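Local coordinates for protein auracyanin-A (Chloroflexus aurantiacus, PDB 2AAN) that binds one copper ion in a cupredoxin fold and probably serves as a soluble electron acceptor for the membrane-bound alternative complex III, at residues Q43-R48 with F111-A116; R48-S53 with N104-V109; I61-G66 with L120-V125. All blocks are in the same frame, centred on the assembly; numbering follows the deposited sequence.

Interaction 1: Q43-R48 with F111-A116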
# COMPACT_ATOMS: atom_id res chain seq x y z
N GLN A 43 0.86 4.59 -16.85
CA GLN A 43 2.01 3.69 -16.87
C GLN A 43 1.68 2.40 -16.12
O GLN A 43 1.03 2.44 -15.07
CB GLN A 43 3.22 4.38 -16.23
CG GLN A 43 4.48 3.55 -16.25
CD GLN A 43 5.70 4.31 -15.80
OE1 GLN A 43 5.62 5.20 -14.96
NE2 GLN A 43 6.85 3.97 -16.37
N THR A 44 2.16 1.26 -16.66
CA THR A 44 2.09 -0.03 -15.97
C THR A 44 3.20 -0.08 -14.91
O THR A 44 4.40 -0.04 -15.24
CB THR A 44 2.21 -1.26 -16.93
OG1 THR A 44 1.18 -1.21 -17.92
CG2 THR A 44 2.05 -2.57 -16.16
N VAL A 45 2.76 -0.16 -13.65
CA VAL A 45 3.60 -0.17 -12.46
C VAL A 45 3.42 -1.50 -11.74
O VAL A 45 2.29 -1.90 -11.45
CB VAL A 45 3.19 0.95 -11.45
CG1 VAL A 45 4.19 0.97 -10.23
CG2 VAL A 45 3.10 2.29 -12.13
N THR A 46 4.52 -2.21 -11.53
CA THR A 46 4.55 -3.36 -10.64
C THR A 46 5.23 -2.89 -9.35
O THR A 46 6.38 -2.46 -9.36
CB THR A 46 5.28 -4.59 -11.26
OG1 THR A 46 4.61 -5.01 -12.47
CG2 THR A 46 5.30 -5.76 -10.25
N ILE A 47 4.50 -2.90 -8.26
CA ILE A 47 5.08 -2.70 -6.93
C ILE A 47 5.52 -4.05 -6.39
O ILE A 47 4.74 -5.01 -6.34
CB ILE A 47 4.06 -2.03 -5.96
CG1 ILE A 47 3.69 -0.62 -6.45
CG2 ILE A 47 4.61 -2.04 -4.53
CD1 ILE A 47 4.72 0.40 -6.22
N ARG A 48 6.80 -4.15 -6.12
CA ARG A 48 7.38 -5.31 -5.50
C ARG A 48 7.71 -4.92 -4.06
O ARG A 48 8.67 -4.21 -3.79
CB ARG A 48 8.61 -5.74 -6.27
CG ARG A 48 9.26 -7.03 -5.76
CD ARG A 48 10.40 -7.48 -6.68
NE ARG A 48 11.17 -8.57 -6.09
CZ ARG A 48 10.82 -9.86 -6.12
NH1 ARG A 48 9.71 -10.27 -6.74
NH2 ARG A 48 11.61 -10.76 -5.53
N PHE A 111 -0.42 -2.61 -11.48
CA PHE A 111 -1.59 -1.78 -11.76
C PHE A 111 -1.26 -0.73 -12.81
O PHE A 111 -0.11 -0.48 -13.11
CB PHE A 111 -2.12 -1.13 -10.48
CG PHE A 111 -1.18 -0.11 -9.87
CD1 PHE A 111 -1.37 1.26 -10.07
CD2 PHE A 111 -0.15 -0.51 -9.03
CE1 PHE A 111 -0.53 2.19 -9.50
CE2 PHE A 111 0.69 0.43 -8.45
CZ PHE A 111 0.51 1.76 -8.68
N THR A 112 -2.30 -0.19 -13.42
CA THR A 112 -2.18 0.94 -14.31
C THR A 112 -2.26 2.20 -13.46
O THR A 112 -3.23 2.40 -12.73
CB THR A 112 -3.33 0.98 -15.32
OG1 THR A 112 -3.27 -0.20 -16.16
CG2 THR A 112 -3.25 2.24 -16.19
N ALA A 113 -1.27 3.07 -13.59
CA ALA A 113 -1.24 4.25 -12.73
C ALA A 113 -2.45 5.09 -13.01
O ALA A 113 -2.84 5.22 -14.19
CB ALA A 113 -0.02 5.06 -12.98
N PRO A 114 -3.05 5.69 -11.97
CA PRO A 114 -4.25 6.50 -12.15
C PRO A 114 -3.99 7.82 -12.89
O PRO A 114 -2.90 8.05 -13.40
CB PRO A 114 -4.71 6.76 -10.72
CG PRO A 114 -3.46 6.66 -9.90
CD PRO A 114 -2.66 5.59 -10.55
N ALA A 115 -4.98 8.71 -12.92
CA ALA A 115 -4.80 10.04 -13.50
C ALA A 115 -3.74 10.84 -12.75
O ALA A 115 -3.47 10.55 -11.58
CB ALA A 115 -6.13 10.79 -13.49
N ALA A 116 -3.13 11.82 -13.42
CA ALA A 116 -2.20 12.75 -12.77
C ALA A 116 -2.75 13.28 -11.45
O ALA A 116 -3.94 13.60 -11.34
CB ALA A 116 -1.84 13.91 -13.69
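The Phe111 ring meets Val45 because its CG stands between the backbone N and the carbonyl carbon (chi1 66°), while Val45 carries CG1 anti to its own N. The two side chains then run side by side, and Val45 CB sits over one ring face, 4.2 Å from the centroid and 21° off the normal, a CH-pi contact displaced toward the CE2-CZ side of the ring. Ile47 approaches the same ring differently: its CG1 lies in the ring plane, at the edge, 3.8 Å from Phe111 CE2. Ring face and ring edge are thus each met by an aliphatic group of strand 44-50.

Two reciprocal bonds define the antiparallel hydrogen-bonded pair, Val45 N to Phe111 O at 2.9 Å and Phe111 N to Val45 O at 2.8 Å. A third, from Ala113 N to Gln43 O (2.8 Å), carries the pairing past the end of strand 106-112. Thr44 and Thr112 form the intervening non-hydrogen-bonded pair and point to the opposite face of the sheet. Val39 also touches Val45 and Ala113, on the Phe111 side. The chemistry therefore separates by face: hydrocarbon meets the aromatic ring on the side turned to the sandwich interior, and threonine hydroxyls lie on the other.

Interaction 2: R48-S53 with N104-V109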
# COMPACT_ATOMS: atom_id res chain seq x y z
N ARG A 48 6.80 -4.15 -6.12
CA ARG A 48 7.38 -5.31 -5.50
C ARG A 48 7.71 -4.92 -4.06
O ARG A 48 8.67 -4.21 -3.79
CB ARG A 48 8.61 -5.74 -6.27
CG ARG A 48 9.26 -7.03 -5.76
CD ARG A 48 10.40 -7.48 -6.68
NE ARG A 48 11.17 -8.57 -6.09
CZ ARG A 48 10.82 -9.86 -6.12
NH1 ARG A 48 9.71 -10.27 -6.74
NH2 ARG A 48 11.61 -10.76 -5.53
N PHE A 49 6.87 -5.36 -3.14
CA PHE A 49 6.94 -4.98 -1.76
C PHE A 49 7.61 -6.07 -0.98
O PHE A 49 7.15 -7.19 -0.94
CB PHE A 49 5.53 -4.73 -1.25
CG PHE A 49 5.46 -4.40 0.20
CD1 PHE A 49 6.22 -3.40 0.74
CD2 PHE A 49 4.58 -5.09 1.03
CE1 PHE A 49 6.12 -3.05 2.08
CE2 PHE A 49 4.50 -4.76 2.38
CZ PHE A 49 5.31 -3.74 2.91
N LYS A 50 8.73 -5.71 -0.39
CA LYS A 50 9.54 -6.63 0.36
C LYS A 50 9.34 -6.36 1.84
O LYS A 50 9.65 -5.27 2.36
CB LYS A 50 11.00 -6.45 0.00
CG LYS A 50 11.92 -7.50 0.62
CD LYS A 50 13.38 -7.17 0.24
CE LYS A 50 14.35 -8.30 0.63
NZ LYS A 50 14.03 -8.91 1.95
N ASN A 51 8.81 -7.35 2.54
CA ASN A 51 8.72 -7.27 3.98
C ASN A 51 10.07 -7.56 4.59
O ASN A 51 10.52 -8.69 4.59
CB ASN A 51 7.66 -8.25 4.53
CG ASN A 51 7.33 -7.98 5.96
OD1 ASN A 51 8.00 -7.17 6.61
ND2 ASN A 51 6.28 -8.61 6.47
N ASN A 52 10.70 -6.54 5.15
CA ASN A 52 12.02 -6.69 5.77
C ASN A 52 11.95 -7.01 7.26
O ASN A 52 12.96 -6.94 7.95
CB ASN A 52 12.81 -5.40 5.54
CG ASN A 52 13.18 -5.23 4.09
OD1 ASN A 52 13.79 -6.12 3.51
ND2 ASN A 52 12.80 -4.10 3.48
N SER A 53 10.77 -7.30 7.76
CA SER A 53 10.61 -7.77 9.13
C SER A 53 10.27 -9.25 9.11
O SER A 53 9.57 -9.73 8.20
CB SER A 53 9.48 -7.03 9.85
OG SER A 53 9.19 -7.59 11.13
N ASN A 104 9.30 -11.70 6.24
CA ASN A 104 10.32 -11.93 5.22
C ASN A 104 9.79 -12.23 3.82
O ASN A 104 10.54 -12.65 2.97
CB ASN A 104 11.31 -13.00 5.68
CG ASN A 104 12.05 -12.61 6.94
OD1 ASN A 104 12.11 -13.37 7.90
ND2 ASN A 104 12.61 -11.41 6.95
N GLU A 105 8.53 -11.94 3.55
CA GLU A 105 7.91 -12.27 2.28
C GLU A 105 7.96 -11.10 1.31
O GLU A 105 7.83 -9.95 1.71
CB GLU A 105 6.47 -12.71 2.51
CG GLU A 105 5.73 -13.18 1.26
CD GLU A 105 4.31 -13.73 1.53
OE1 GLU A 105 3.78 -13.67 2.68
OE2 GLU A 105 3.72 -14.25 0.54
N THR A 106 8.11 -11.40 0.03
CA THR A 106 7.96 -10.39 -1.02
C THR A 106 6.71 -10.66 -1.81
O THR A 106 6.49 -11.77 -2.25
CB THR A 106 9.17 -10.35 -1.98
OG1 THR A 106 10.33 -9.92 -1.26
CG2 THR A 106 8.96 -9.36 -3.13
N VAL A 107 5.92 -9.62 -2.03
CA VAL A 107 4.69 -9.72 -2.76
C VAL A 107 4.70 -8.67 -3.87
O VAL A 107 5.49 -7.73 -3.86
CB VAL A 107 3.48 -9.54 -1.86
CG1 VAL A 107 3.50 -10.58 -0.73
CG2 VAL A 107 3.40 -8.14 -1.27
N GLU A 108 3.81 -8.83 -4.83
CA GLU A 108 3.74 -7.89 -5.95
C GLU A 108 2.33 -7.53 -6.25
O GLU A 108 1.43 -8.35 -6.15
CB GLU A 108 4.33 -8.47 -7.25
CG GLU A 108 5.81 -8.82 -7.17
CD GLU A 108 6.43 -9.17 -8.54
OE1 GLU A 108 7.56 -8.68 -8.81
OE2 GLU A 108 5.78 -9.92 -9.32
N VAL A 109 2.16 -6.30 -6.68
CA VAL A 109 0.92 -5.88 -7.34
C VAL A 109 1.23 -5.07 -8.59
O VAL A 109 2.00 -4.14 -8.52
CB VAL A 109 -0.00 -5.07 -6.40
CG1 VAL A 109 0.78 -4.07 -5.61
CG2 VAL A 109 -1.09 -4.36 -7.22
O HOH W 1 13.08 -9.55 -2.81
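Arg48 and Thr106 cross at about a right angle, with the Thr106 methyl CG2 centred over one face of the guanidinium, 3.6 Å from Arg48 CZ. The same methyl also presses on the arginine stem, at Arg48 CG. An anti chi1 (-176°) and a chain extended to NE carry the arginine across the neighbouring strand, which lays its stem and guanidinium along the Thr106 methyl. Glu108 reaches the guanidinium at its edge, with the carboxylate and guanidinium planes 89° apart. This salt bridge is a single weak bond, Arg48 NH1 to Glu108 OE1 at 3.4 Å, rather than a coplanar two-pronged pair. A water links Arg48 NH2, weakly, to Thr106 OG1, and that hydroxyl also lies 3.5 Å from Lys50 CG.

The other face of the sheet is apolar. Phe49 and Val107 point the same way, and Val107 CG2 meets the ring at its edge, in plane, 4.0 Å from Phe49 CD2. Beyond this pair Phe49 touches His58, a copper ligand.

Backbone bonds join Phe49 and Val107 in both directions. Further bonds from Asn51 N to Glu105 O and from Asn104 N to Ser53 O (2.8 Å) continue the pairing beyond the strands. Asn51 OD1 accepts from Ser53 N at 3.0 Å, an Asx turn in which the donor stands 45° out of the carbonyl plane. Asn51 ND2 turns to Gln56 O, and the side chain packs against His58, making it a probable second-shell support for that ligand. The chemistry implies a divided contact: an exposed polar face where the Arg48-Glu108 ion pair is weak and methyl contact accompanies it, and a buried face whose aromatic ring and amide border the copper site.

Interaction 3: I61-G66 with L120-V125. With CU (copper (II) ion), chain B.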
# COMPACT_ATOMS: atom_id res chain seq x y z
N ILE A 61 -1.29 -0.57 0.05
CA ILE A 61 -2.60 -0.29 -0.51
C ILE A 61 -2.62 1.15 -1.02
O ILE A 61 -2.39 2.10 -0.26
CB ILE A 61 -3.71 -0.48 0.54
CG1 ILE A 61 -3.59 -1.84 1.27
CG2 ILE A 61 -5.10 -0.28 -0.05
CD1 ILE A 61 -3.65 -3.11 0.44
N LEU A 62 -2.95 1.31 -2.29
CA LEU A 62 -3.06 2.62 -2.91
C LEU A 62 -4.48 3.08 -2.89
O LEU A 62 -5.35 2.42 -3.45
CB LEU A 62 -2.60 2.55 -4.36
CG LEU A 62 -2.57 3.83 -5.17
CD1 LEU A 62 -1.63 4.85 -4.55
CD2 LEU A 62 -2.09 3.50 -6.54
N VAL A 63 -4.72 4.21 -2.27
CA VAL A 63 -6.09 4.61 -2.06
C VAL A 63 -6.39 5.91 -2.74
O VAL A 63 -5.48 6.67 -3.11
CB VAL A 63 -6.46 4.69 -0.60
CG1 VAL A 63 -6.20 3.35 0.09
CG2 VAL A 63 -5.71 5.78 0.03
N LYS A 64 -7.70 6.16 -2.86
CA LYS A 64 -8.27 7.35 -3.42
C LYS A 64 -8.79 8.15 -2.23
O LYS A 64 -9.45 7.61 -1.35
CB LYS A 64 -9.42 6.91 -4.35
CG LYS A 64 -9.94 7.91 -5.35
CD LYS A 64 -11.02 7.28 -6.27
CE LYS A 64 -11.59 8.32 -7.27
NZ LYS A 64 -12.66 9.19 -6.69
N GLY A 65 -8.47 9.43 -2.17
CA GLY A 65 -9.01 10.31 -1.13
C GLY A 65 -7.91 10.71 -0.18
O GLY A 65 -6.75 10.30 -0.34
N GLY A 66 -8.25 11.47 0.83
CA GLY A 66 -7.20 11.99 1.70
C GLY A 66 -6.90 11.05 2.83
O GLY A 66 -7.26 9.87 2.80
N LEU A 120 -2.30 8.56 -1.70
CA LEU A 120 -1.66 7.97 -0.51
C LEU A 120 -1.54 6.48 -0.70
O LEU A 120 -2.43 5.86 -1.28
CB LEU A 120 -2.50 8.22 0.74
CG LEU A 120 -2.64 9.67 1.15
CD1 LEU A 120 -3.71 9.82 2.23
CD2 LEU A 120 -1.33 10.26 1.62
N TYR A 121 -0.43 5.92 -0.24
CA TYR A 121 -0.35 4.51 -0.02
C TYR A 121 -0.15 4.28 1.45
O TYR A 121 0.47 5.10 2.11
CB TYR A 121 0.70 3.80 -0.90
CG TYR A 121 2.12 4.32 -0.85
CD1 TYR A 121 2.98 3.95 0.18
CD2 TYR A 121 2.64 5.12 -1.86
CE1 TYR A 121 4.29 4.37 0.21
CE2 TYR A 121 3.95 5.55 -1.85
CZ TYR A 121 4.78 5.19 -0.80
OH TYR A 121 6.09 5.63 -0.75
N ILE A 122 -0.80 3.23 1.96
CA ILE A 122 -0.87 2.93 3.37
C ILE A 122 -0.76 1.42 3.57
O ILE A 122 -0.88 0.63 2.64
CB ILE A 122 -2.19 3.41 4.04
CG1 ILE A 122 -3.42 2.66 3.49
CG2 ILE A 122 -2.38 4.89 3.80
CD1 ILE A 122 -4.73 2.95 4.18
N CYS A 123 -0.49 1.04 4.81
CA CYS A 123 -0.62 -0.37 5.21
C CYS A 123 -1.83 -0.45 6.13
O CYS A 123 -1.93 0.36 7.03
CB CYS A 123 0.61 -0.81 5.94
SG CYS A 123 0.51 -2.43 6.73
N THR A 124 -2.70 -1.42 5.92
CA THR A 124 -3.89 -1.57 6.77
C THR A 124 -3.78 -2.68 7.82
O THR A 124 -4.76 -3.03 8.46
CB THR A 124 -5.13 -1.83 5.89
OG1 THR A 124 -4.96 -3.05 5.18
CG2 THR A 124 -5.33 -0.70 4.90
N VAL A 125 -2.59 -3.20 8.06
CA VAL A 125 -2.41 -4.14 9.16
C VAL A 125 -2.72 -3.37 10.48
O VAL A 125 -2.31 -2.22 10.62
CB VAL A 125 -1.01 -4.78 9.09
CG1 VAL A 125 -0.61 -5.49 10.43
CG2 VAL A 125 -0.92 -5.71 7.86
CU CU B . 2.30 -2.68 8.01
O HOH W 2 -5.06 9.23 -1.89
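Val63 O and Leu120 N are bridged by one water, which donates to Val63 O (2.9 Å) and accepts from Leu120 N (2.8 Å). Gly65 O lies near the same water, but that separation is too short to be relied on. The same two residues make one direct bond, Val63 N to Leu120 O (3.0 Å, 178° at the hydrogen), while the water spans their other two backbone atoms. Ile61 and Ile122 exchange backbone bonds, Ile61 N reaching Ile122 O at 2.9 Å.

Leu120 extends past Val63, and its CD1 rests 3.5 Å from Gly66 C, at the N-cap of helix 67-80. On this same face the Ile61 and Thr124 side chains cross at about a right angle, Ile61 CG1 lying 4.2 Å from Thr124 CG2, while Val63, Ile122 and Thr124 also meet the helix. Leu62 and Tyr121 face the other way, and Tyr121 OH bonds Lys34 O.

Just past the strand, Cys123 SG binds copper at 2.2 Å; His58, His128 and Met132 complete the site. Val125 N donates to this sulfur (3.5 Å, 162°), the amide-to-thiolate bond familiar from cupredoxins, which would withdraw some electron density from the thiolate and could tune the copper potential.

How the interactions relate
Interactions 1 and 2 are successive portions of one antiparallel pairing between strands 44-50 and 106-112, sharing Arg48; a probable hydrogen bond from Ile47 N to Val109 O (2.8 Å) joins them, with centres about 17 Å apart. Interaction 3 belongs to the second sheet of the cupredoxin sandwich. It meets interaction 1 across the interior, where Phe111 CE1 lies 3.6 Å from Leu62 CD2, but does not touch interaction 2, whose nearest atoms are about 6 Å away. Relative to copper the three differ: interaction 3 supplies Cys123, interaction 2 brings the Phe49 side chain within about 6 Å of the metal, and interaction 1 stays remote, its Ile47 side chain about 13 Å away.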